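Local structure of SCO1/SenC family lipoprotein (Bacillus anthracis, 4HDE) at residues V47-L58 and V131-L139. The protein probably acts, like other SCO1/SenC proteins of the thioredoxin superfamily, in delivering copper to cytochrome c oxidase or in thiol redox chemistry at the membrane. Numbering follows the deposited sequence.
Sequences VCPPMTANMAKL and VIHGTSFYL
The ring of F137 carries the methyl of M55 over one face, a CH-pi contact with CE lying 4.1 Å from the ring centroid. Above the same face, at a distance, SE of this selenomethionine makes a Met-aromatic contact. The carbonyl O of M51 sits in the ring plane at the edge, 3.4 Å from F137 CZ. This is helix-on-sheet packing in a thioredoxin-like fold: helix 48-58 runs over strand 136-139 at 34°, with D38 of the neighbouring strand 35-40 touching M51, M55 and F137. N54 CB also borders the F137 edge, while N54 ND2 makes a hydrogen bond with G152 O. Farther toward the helix start, M51, also a selenomethionine, bends at chi3 (64°), which turns CE to 3.8 Å from T135 O; its SE lies at the edge of the H133 imidazole. In SCO proteins a CxxxC pair and a histidine form the copper site; C48, the second cysteine of that motif, and H133 probably correspond to two of these ligands, though no metal is modelled. The imidazole is steadied by its own loop, ND1 donating to G134 O at 2.9 Å, with that oxygen tilted 24° out of the ring plane. The other nitrogen faces the cysteine: C48 SG approaches the ring obliquely and stops 3.4 Å from H133 NE2.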
ATOM      1  N   VAL A  47      13.265   6.963  -0.012  1.00 20.40           N
ATOM      2  CA  VAL A  47      11.992   7.319  -0.621  1.00 19.51           C
ATOM      3  C   VAL A  47      10.732   6.996   0.174  1.00 17.10           C
ATOM      4  O   VAL A  47       9.665   7.479  -0.172  1.00 16.57           O
ATOM      5  CB  VAL A  47      11.835   6.718  -2.035  1.00 21.81           C
ATOM      6  CG1 VAL A  47      12.938   7.222  -2.953  1.00 27.02           C
ATOM      7  CG2 VAL A  47      11.826   5.199  -1.970  1.00 22.67           C
ATOM      8  N   CYS A  48      10.825   6.189   1.228  1.00 16.23           N
ATOM      9  CA  CYS A  48       9.592   5.780   1.905  1.00 14.35           C
ATOM     10  C   CYS A  48       8.870   6.916   2.638  1.00 13.56           C
ATOM     11  O   CYS A  48       7.638   6.993   2.586  1.00 14.20           O
ATOM     12  CB  CYS A  48       9.808   4.558   2.800  1.00 15.20           C
ATOM     13  SG  CYS A  48      10.181   3.033   1.865  1.00 17.73           S
ATOM     14  N   PRO A  49       9.617   7.796   3.332  1.00 14.22           N
ATOM     15  CA  PRO A  49       8.865   8.913   3.934  1.00 15.04           C
ATOM     16  C   PRO A  49       8.139   9.811   2.904  1.00 14.52           C
ATOM     17  O   PRO A  49       6.951  10.089   3.104  1.00 14.84           O
ATOM     18  CB  PRO A  49       9.939   9.660   4.748  1.00 16.88           C
ATOM     19  CG  PRO A  49      10.954   8.587   5.073  1.00 16.59           C
ATOM     20  CD  PRO A  49      11.005   7.728   3.831  1.00 16.20           C
ATOM     21  N   PRO A  50       8.806  10.223   1.808  1.00 14.13           N
ATOM     22  CA  PRO A  50       8.018  10.995   0.830  1.00 13.97           C
ATOM     23  C   PRO A  50       6.885  10.189   0.188  1.00 13.34           C
ATOM     24  O   PRO A  50       5.830  10.759  -0.058  1.00 14.38           O
ATOM     25  CB  PRO A  50       9.042  11.435  -0.215  1.00 16.26           C
ATOM     26  CG  PRO A  50      10.298  10.693   0.088  1.00 20.48           C
ATOM     27  CD  PRO A  50      10.252  10.250   1.522  1.00 15.19           C
HETATM   28  N   MSE A  51       7.076   8.896  -0.060  1.00 13.48           N
HETATM   29  CA  MSE A  51       5.982   8.056  -0.552  1.00 13.36           C
HETATM   30  C   MSE A  51       4.798   8.107   0.396  1.00 13.25           C
HETATM   31  O   MSE A  51       3.637   8.182  -0.030  1.00 12.82           O
HETATM   32  CB  MSE A  51       6.424   6.592  -0.682  1.00 16.41           C
HETATM   33  CG  MSE A  51       7.310   6.279  -1.863  1.00 17.76           C
HETATM   34 SE   MSE A  51       7.888   4.416  -1.890  0.59 19.54          SE
HETATM   35  CE  MSE A  51       6.147   3.605  -2.117  1.00 18.66           C
ATOM     36  N   THR A  52       5.086   8.000   1.688  1.00 12.76           N
ATOM     37  CA  THR A  52       4.032   7.968   2.677  1.00 13.19           C
ATOM     38  C   THR A  52       3.344   9.327   2.764  1.00 12.87           C
ATOM     39  O   THR A  52       2.118   9.393   2.893  1.00 13.01           O
ATOM     40  CB  THR A  52       4.569   7.504   4.032  1.00 12.72           C
ATOM     41  OG1 THR A  52       5.181   6.210   3.873  1.00 14.40           O
ATOM     42  CG2 THR A  52       3.440   7.388   5.032  1.00 13.72           C
ATOM     43  N   ALA A  53       4.106  10.414   2.660  1.00 12.34           N
ATOM     44  CA  ALA A  53       3.487  11.736   2.600  1.00 12.96           C
ATOM     45  C   ALA A  53       2.590  11.861   1.365  1.00 13.38           C
ATOM     46  O   ALA A  53       1.524  12.498   1.413  1.00 13.21           O
ATOM     47  CB  ALA A  53       4.543  12.814   2.602  1.00 15.13           C
ATOM     48  N   ASN A  54       3.017  11.278   0.250  1.00 13.26           N
ATOM     49  CA  ASN A  54       2.205  11.319  -0.964  1.00 12.19           C
ATOM     50  C   ASN A  54       0.921  10.508  -0.796  1.00 12.47           C
ATOM     51  O   ASN A  54      -0.164  10.925  -1.211  1.00 12.86           O
ATOM     52  CB  ASN A  54       2.999  10.829  -2.172  1.00 14.94           C
ATOM     53  CG  ASN A  54       4.158  11.736  -2.517  1.00 15.80           C
ATOM     54  OD1 ASN A  54       4.200  12.901  -2.120  1.00 17.19           O
ATOM     55  ND2 ASN A  54       5.117  11.205  -3.264  1.00 18.36           N
HETATM   56  N   MSE A  55       1.029   9.349  -0.168  1.00 12.04           N
HETATM   57  CA  MSE A  55      -0.153   8.577   0.121  1.00 11.40           C
HETATM   58  C   MSE A  55      -1.084   9.339   1.069  1.00 11.45           C
HETATM   59  O   MSE A  55      -2.301   9.296   0.907  1.00 12.60           O
HETATM   60  CB  MSE A  55       0.218   7.203   0.674  1.00 13.16           C
HETATM   61  CG  MSE A  55      -1.002   6.304   0.881  1.00 14.32           C
HETATM   62 SE   MSE A  55      -0.606   4.414   1.138  0.61 15.06          SE
HETATM   63  CE  MSE A  55      -0.415   3.906  -0.742  1.00 18.60           C
ATOM     64  N   ALA A  56      -0.524  10.060   2.038  1.00 11.99           N
ATOM     65  CA  ALA A  56      -1.348  10.882   2.928  1.00 12.27           C
ATOM     66  C   ALA A  56      -2.081  12.004   2.177  1.00 13.13           C
ATOM     67  O   ALA A  56      -3.226  12.336   2.499  1.00 13.00           O
ATOM     68  CB  ALA A  56      -0.506  11.449   4.049  1.00 12.78           C
ATOM     69  N   LYS A  57      -1.432  12.592   1.178  1.00 12.73           N
ATOM     70  CA  LYS A  57      -2.082  13.619   0.368  1.00 12.70           C
ATOM     71  C   LYS A  57      -3.245  12.988  -0.395  1.00 13.53           C
ATOM     72  O   LYS A  57      -4.340  13.556  -0.446  1.00 13.96           O
ATOM     73  CB  LYS A  57      -1.086  14.260  -0.594  1.00 13.37           C
ATOM     74  CG  LYS A  57      -1.710  15.354  -1.455  1.00 16.61           C
ATOM     75  CD  LYS A  57      -0.654  16.221  -2.135  1.00 16.30           C
ATOM     76  CE  LYS A  57      -1.289  17.166  -3.148  1.00 18.70           C
ATOM     77  NZ  LYS A  57      -2.310  18.075  -2.552  1.00 20.84           N
ATOM     78  N   LEU A  58      -3.024  11.801  -0.948  1.00 12.77           N
ATOM     79  CA  LEU A  58      -4.075  11.070  -1.641  1.00 12.87           C
ATOM     80  C   LEU A  58      -5.226  10.737  -0.700  1.00 13.18           C
ATOM     81  O   LEU A  58      -6.390  10.848  -1.079  1.00 12.80           O
ATOM     82  CB  LEU A  58      -3.504   9.794  -2.267  1.00 13.31           C
ATOM     83  CG  LEU A  58      -4.473   8.915  -3.052  1.00 12.93           C
ATOM     84  CD1 LEU A  58      -5.141   9.702  -4.166  1.00 15.23           C
ATOM     85  CD2 LEU A  58      -3.713   7.734  -3.615  1.00 15.48           C
ATOM     86  N   VAL A 131      16.408  -1.967   1.928  1.00 14.89           N
ATOM     87  CA  VAL A 131      15.659  -2.903   1.108  1.00 14.50           C
ATOM     88  C   VAL A 131      15.276  -2.326  -0.241  1.00 15.96           C
ATOM     89  O   VAL A 131      14.755  -1.212  -0.333  1.00 17.06           O
ATOM     90  CB  VAL A 131      14.385  -3.366   1.843  1.00 14.57           C
ATOM     91  CG1 VAL A 131      13.720  -4.481   1.085  1.00 16.24           C
ATOM     92  CG2 VAL A 131      14.708  -3.824   3.259  1.00 16.68           C
ATOM     93  N   ILE A 132      15.550  -3.094  -1.287  1.00 15.02           N
ATOM     94  CA  ILE A 132      15.061  -2.808  -2.630  1.00 15.23           C
ATOM     95  C   ILE A 132      13.592  -3.214  -2.734  1.00 16.18           C
ATOM     96  O   ILE A 132      13.222  -4.317  -2.356  1.00 15.57           O
ATOM     97  CB  ILE A 132      15.879  -3.614  -3.655  1.00 14.42           C
ATOM     98  CG1 ILE A 132      17.341  -3.144  -3.646  1.00 15.20           C
ATOM     99  CG2 ILE A 132      15.239  -3.512  -5.043  1.00 16.63           C
ATOM    100  CD1 ILE A 132      18.334  -4.042  -4.407  1.00 16.55           C
ATOM    101  N   HIS A 133      12.747  -2.321  -3.244  1.00 15.43           N
ATOM    102  CA  HIS A 133      11.328  -2.617  -3.398  1.00 15.00           C
ATOM    103  C   HIS A 133      10.734  -1.633  -4.398  1.00 16.95           C
ATOM    104  O   HIS A 133      11.367  -0.628  -4.731  1.00 17.19           O
ATOM    105  CB  HIS A 133      10.599  -2.486  -2.058  1.00 15.33           C
ATOM    106  CG  HIS A 133      10.668  -1.106  -1.484  1.00 13.42           C
ATOM    107  ND1 HIS A 133       9.699  -0.152  -1.712  1.00 14.33           N
ATOM    108  CD2 HIS A 133      11.609  -0.509  -0.717  1.00 14.83           C
ATOM    109  CE1 HIS A 133      10.038   0.971  -1.105  1.00 16.86           C
ATOM    110  NE2 HIS A 133      11.193   0.783  -0.494  1.00 16.82           N
ATOM    111  N   GLY A 134       9.528  -1.922  -4.873  1.00 16.97           N
ATOM    112  CA  GLY A 134       8.883  -1.050  -5.840  1.00 17.97           C
ATOM    113  C   GLY A 134       8.366   0.228  -5.204  1.00 15.08           C
ATOM    114  O   GLY A 134       7.998   0.238  -4.026  1.00 15.50           O
ATOM    115  N   THR A 135       8.309   1.297  -5.988  1.00 16.58           N
ATOM    116  CA  THR A 135       7.870   2.591  -5.473  1.00 18.48           C
ATOM    117  C   THR A 135       6.499   3.005  -6.005  1.00 16.15           C
ATOM    118  O   THR A 135       6.107   4.173  -5.896  1.00 19.71           O
ATOM    119  CB  THR A 135       8.890   3.689  -5.811  1.00 18.26           C
ATOM    120  OG1 THR A 135       9.111   3.697  -7.220  1.00 21.35           O
ATOM    121  CG2 THR A 135      10.214   3.431  -5.098  1.00 22.69           C
ATOM    122  N   SER A 136       5.767   2.068  -6.586  1.00 15.46           N
ATOM    123  CA  SER A 136       4.459   2.404  -7.158  1.00 15.01           C
ATOM    124  C   SER A 136       3.342   2.409  -6.120  1.00 13.19           C
ATOM    125  O   SER A 136       3.460   1.807  -5.048  1.00 13.77           O
ATOM    126  CB  SER A 136       4.080   1.409  -8.257  1.00 16.09           C
ATOM    127  OG  SER A 136       4.996   1.453  -9.334  1.00 20.58           O
ATOM    128  N   PHE A 137       2.251   3.090  -6.457  1.00 13.15           N
ATOM    129  CA  PHE A 137       0.971   2.903  -5.784  1.00 13.53           C
ATOM    130  C   PHE A 137       0.101   2.050  -6.715  1.00 12.51           C
ATOM    131  O   PHE A 137       0.095   2.267  -7.923  1.00 13.66           O
ATOM    132  CB  PHE A 137       0.252   4.238  -5.564  1.00 13.48           C
ATOM    133  CG  PHE A 137       0.908   5.169  -4.560  1.00 14.51           C
ATOM    134  CD1 PHE A 137       1.932   4.747  -3.709  1.00 15.56           C
ATOM    135  CD2 PHE A 137       0.446   6.477  -4.450  1.00 15.89           C
ATOM    136  CE1 PHE A 137       2.506   5.635  -2.796  1.00 15.17           C
ATOM    137  CE2 PHE A 137       1.007   7.363  -3.545  1.00 17.10           C
ATOM    138  CZ  PHE A 137       2.029   6.945  -2.714  1.00 15.40           C
ATOM    139  N   TYR A 138      -0.641   1.109  -6.151  1.00 11.89           N
ATOM    140  CA  TYR A 138      -1.513   0.227  -6.920  1.00 12.48           C
ATOM    141  C   TYR A 138      -2.958   0.396  -6.501  1.00 12.28           C
ATOM    142  O   TYR A 138      -3.263   0.377  -5.311  1.00 14.23           O
ATOM    143  CB  TYR A 138      -1.107  -1.231  -6.700  1.00 13.13           C
ATOM    144  CG  TYR A 138       0.326  -1.517  -7.058  1.00 13.17           C
ATOM    145  CD1 TYR A 138       0.682  -1.891  -8.346  1.00 15.66           C
ATOM    146  CD2 TYR A 138       1.325  -1.410  -6.107  1.00 12.82           C
ATOM    147  CE1 TYR A 138       2.006  -2.157  -8.670  1.00 15.22           C
ATOM    148  CE2 TYR A 138       2.645  -1.666  -6.423  1.00 14.19           C
ATOM    149  CZ  TYR A 138       2.976  -2.035  -7.698  1.00 15.65           C
ATOM    150  OH  TYR A 138       4.295  -2.294  -8.005  1.00 18.80           O
ATOM    151  N   LEU A 139      -3.844   0.540  -7.479  1.00 12.13           N
ATOM    152  CA  LEU A 139      -5.276   0.648  -7.225  1.00 12.60           C
ATOM    153  C   LEU A 139      -5.921  -0.712  -7.447  1.00 12.21           C
ATOM    154  O   LEU A 139      -5.818  -1.282  -8.536  1.00 13.94           O
ATOM    155  CB  LEU A 139      -5.911   1.696  -8.143  1.00 13.61           C
ATOM    156  CG  LEU A 139      -7.414   1.916  -7.991  1.00 13.68           C
ATOM    157  CD1 LEU A 139      -7.731   2.485  -6.623  1.00 15.73           C
ATOM    158  CD2 LEU A 139      -7.915   2.844  -9.093  1.00 16.75           C
TER